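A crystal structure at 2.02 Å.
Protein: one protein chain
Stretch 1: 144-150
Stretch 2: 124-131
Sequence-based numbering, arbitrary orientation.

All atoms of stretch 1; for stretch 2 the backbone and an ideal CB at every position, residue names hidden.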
# COMPACT_ATOMS: atom_id res chain seq x y z
N ALA A 144 -6.83 6.13 -14.57
CA ALA A 144 -8.16 6.73 -14.67
C ALA A 144 -9.08 5.74 -15.38
O ALA A 144 -10.25 5.61 -15.05
CB ALA A 144 -8.08 8.05 -15.43
N THR A 145 -8.51 5.03 -16.35
CA THR A 145 -9.27 4.04 -17.11
C THR A 145 -9.57 2.83 -16.24
O THR A 145 -10.67 2.28 -16.29
CB THR A 145 -8.49 3.61 -18.36
OG1 THR A 145 -8.25 4.75 -19.18
CG2 THR A 145 -9.28 2.58 -19.16
N GLU A 146 -8.59 2.42 -15.43
CA GLU A 146 -8.81 1.29 -14.54
C GLU A 146 -9.90 1.66 -13.54
O GLU A 146 -10.78 0.87 -13.24
CB GLU A 146 -7.54 0.93 -13.76
CG GLU A 146 -6.35 0.53 -14.61
CD GLU A 146 -5.19 0.04 -13.77
OE1 GLU A 146 -5.15 0.39 -12.57
OE2 GLU A 146 -4.33 -0.68 -14.31
N ALA A 147 -9.83 2.89 -13.03
CA ALA A 147 -10.82 3.36 -12.06
C ALA A 147 -12.22 3.27 -12.69
O ALA A 147 -13.16 2.81 -12.05
CB ALA A 147 -10.52 4.80 -11.64
N LEU A 148 -12.34 3.70 -13.94
CA LEU A 148 -13.61 3.64 -14.64
C LEU A 148 -14.07 2.21 -14.87
O LEU A 148 -15.23 1.88 -14.62
CB LEU A 148 -13.52 4.38 -15.99
CG LEU A 148 -13.60 5.91 -15.93
CD1 LEU A 148 -13.22 6.51 -17.27
CD2 LEU A 148 -15.00 6.32 -15.53
N ASP A 149 -13.16 1.35 -15.33
CA ASP A 149 -13.51 -0.05 -15.58
C ASP A 149 -13.98 -0.72 -14.29
O ASP A 149 -14.86 -1.58 -14.31
CB ASP A 149 -12.31 -0.84 -16.12
CG ASP A 149 -11.88 -0.37 -17.50
OD1 ASP A 149 -12.71 0.19 -18.24
OD2 ASP A 149 -10.70 -0.59 -17.86
N LEU A 150 -13.37 -0.34 -13.17
CA LEU A 150 -13.72 -0.91 -11.88
C LEU A 150 -15.03 -0.38 -11.32
O LEU A 150 -15.89 -1.14 -10.89
CB LEU A 150 -12.62 -0.64 -10.85
CG LEU A 150 -12.95 -1.17 -9.44
CD1 LEU A 150 -12.85 -2.69 -9.46
CD2 LEU A 150 -11.98 -0.59 -8.40
N UNK A 124 -14.14 16.27 -15.80
CA UNK A 124 -14.55 14.87 -15.74
C UNK A 124 -14.28 14.26 -17.11
O UNK A 124 -14.55 14.87 -18.14
CB UNK A 124 -16.02 14.73 -15.34
N UNK A 125 -13.74 13.04 -17.11
CA UNK A 125 -13.41 12.36 -18.36
C UNK A 125 -14.10 11.02 -18.54
O UNK A 125 -14.17 10.21 -17.62
CB UNK A 125 -11.90 12.15 -18.44
N UNK A 126 -14.58 10.80 -19.76
CA UNK A 126 -15.23 9.55 -20.11
C UNK A 126 -14.12 8.61 -20.55
O UNK A 126 -13.00 9.05 -20.81
CB UNK A 126 -16.29 9.73 -21.20
N UNK A 127 -14.41 7.32 -20.63
CA UNK A 127 -13.39 6.37 -21.05
C UNK A 127 -12.96 6.77 -22.47
O UNK A 127 -11.83 6.51 -22.88
CB UNK A 127 -13.91 4.93 -21.00
N UNK A 128 -13.87 7.42 -23.19
CA UNK A 128 -13.58 7.87 -24.55
C UNK A 128 -12.58 9.03 -24.53
O UNK A 128 -11.64 9.05 -25.32
CB UNK A 128 -14.87 8.29 -25.26
N UNK A 129 -12.80 9.99 -23.63
CA UNK A 129 -11.88 11.11 -23.52
C UNK A 129 -10.58 10.59 -22.91
O UNK A 129 -10.14 11.06 -21.87
CB UNK A 129 -12.48 12.24 -22.68
N UNK A 130 -9.99 9.60 -23.57
CA UNK A 130 -8.76 9.00 -23.11
C UNK A 130 -7.60 9.55 -23.94
O UNK A 130 -6.95 10.51 -23.55
CB UNK A 130 -8.83 7.47 -23.20
N UNK A 131 -7.38 8.93 -25.10
CA UNK A 131 -6.31 9.34 -26.01
C UNK A 131 -6.58 10.70 -26.66
O UNK A 131 -5.85 11.12 -27.56
CB UNK A 131 -6.12 8.28 -27.10

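Stretch 1 is one run of helix, and the side chains it offers to stretch 2 are T145, L148 and D149: a methyl and a hydroxyl, a branched aliphatic tip, and a carboxylate. Everything at the partner positions should be read against those three.

Position 124 has extended backbone angles, and its ideal CB finds nothing of the helix within 5.5 Å. Stretch 1 sets no rule here, and any residue content in a strand would serve. It is W124, which makes no contact with the helix.

At 125 the strand continues and CA-to-CB points toward the helix, yet the ideal CB is still beyond 5.5 Å of it. The direction alone would allow a large side chain to reach across, but a residue that turns elsewhere fits equally well. The deposited Y125, with chi1 in m, takes its ring away from the helix. Its backbone makes the contact instead: L148 CD1 lies 3.8 Å from Y125 O.

Position 126 points away, so stretch 1 asks nothing of its side chain. Phi/psi of -87/165 followed by two residues with helical angles suggests a turn opening, where serine, threonine, aspartate or asparagine are common because they can accept a bond from a free backbone NH. S126 is one of these. Its OG takes a hydrogen bond from the backbone NH of 129, while L148 CD1 packs 4.0 Å from S126 C.

Position 127 is the main facing site, its CA 6.2 Å from T145 CA. CA-to-CB runs sideways, and the ideal CB sits 4.1 Å from L148 CD1, with the T145 methyl and the D149 carboxylate farther along. A long side chain with an aliphatic stem and a positive end suits this sequence of surfaces; lysine or arginine would do, and a plain aliphatic could use the nearer part. K127 uses it all. L148 CD1 touches K127 N at 3.7 Å, K127 CD packs on T145 CG2 at 3.8 Å, and K127 CE comes within 3.1 Å of D149 OD1. The salt bridge from K127 NZ to D149 OD1 is long, at 3.7 Å, so packing along the stem is a substantial part of this contact.

Position 128 points away into space free of stretch 1, and a polar residue is an easy choice; E128 leaves the helix untouched.

Position 129 is also out of reach, so its side chain is free to serve the turn. D129 does so: its OD2 accepts from S126 N at 3.2 Å and from S126 OG at 2.8 Å, and D129 N donates to S126 OG at 2.9 Å, closing the loop begun at 126.

At 130 CA-to-CB is sideways, with the ideal CB 4.9 Å from T145 OG1. A medium side chain, polar or aliphatic, could bend in. L130, with both chi angles in t, brings CD1 to 3.3 Å from T145 OG1, a close contact without a hydrogen bond.

Position 131 is beyond the helix and unconstrained by it; K131 is poorly ordered.

Stretch 2 124-131: WYSKEDLK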
# COMPACT_ATOMS: atom_id res chain seq x y z
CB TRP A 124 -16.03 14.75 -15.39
CG TRP A 124 -16.35 15.19 -13.99
CD1 TRP A 124 -16.73 16.44 -13.58
CD2 TRP A 124 -16.34 14.37 -12.81
NE1 TRP A 124 -16.95 16.45 -12.22
CE2 TRP A 124 -16.72 15.19 -11.73
CE3 TRP A 124 -16.04 13.02 -12.57
CZ2 TRP A 124 -16.81 14.71 -10.42
CZ3 TRP A 124 -16.14 12.54 -11.27
CH2 TRP A 124 -16.52 13.38 -10.21
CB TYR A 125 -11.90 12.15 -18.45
CG TYR A 125 -11.09 13.41 -18.44
CD1 TYR A 125 -10.55 13.92 -19.62
CD2 TYR A 125 -10.83 14.10 -17.25
CE1 TYR A 125 -9.79 15.08 -19.62
CE2 TYR A 125 -10.08 15.25 -17.24
CZ TYR A 125 -9.56 15.74 -18.42
OH TYR A 125 -8.80 16.89 -18.41
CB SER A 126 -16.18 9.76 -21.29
OG SER A 126 -15.45 10.19 -22.43
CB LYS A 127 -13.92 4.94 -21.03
CG LYS A 127 -12.91 3.89 -21.49
CD LYS A 127 -12.83 2.69 -20.54
CE LYS A 127 -14.13 1.90 -20.45
NZ LYS A 127 -15.18 2.59 -19.65
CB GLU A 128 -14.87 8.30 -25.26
CG GLU A 128 -15.86 7.17 -25.49
CD GLU A 128 -16.85 7.48 -26.60
OE1 GLU A 128 -17.58 8.49 -26.49
OE2 GLU A 128 -16.90 6.71 -27.59
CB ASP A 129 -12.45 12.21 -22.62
CG ASP A 129 -13.81 12.70 -23.08
OD1 ASP A 129 -13.98 12.90 -24.30
OD2 ASP A 129 -14.70 12.88 -22.22
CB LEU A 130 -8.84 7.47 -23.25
CG LEU A 130 -7.98 6.58 -22.34
CD1 LEU A 130 -8.43 5.14 -22.47
CD2 LEU A 130 -6.51 6.74 -22.70
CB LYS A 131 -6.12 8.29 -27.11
CG LYS A 131 -7.40 8.03 -27.90
CD LYS A 131 -7.14 7.16 -29.12
CE LYS A 131 -8.45 6.87 -29.85
NZ LYS A 131 -9.19 8.12 -30.19
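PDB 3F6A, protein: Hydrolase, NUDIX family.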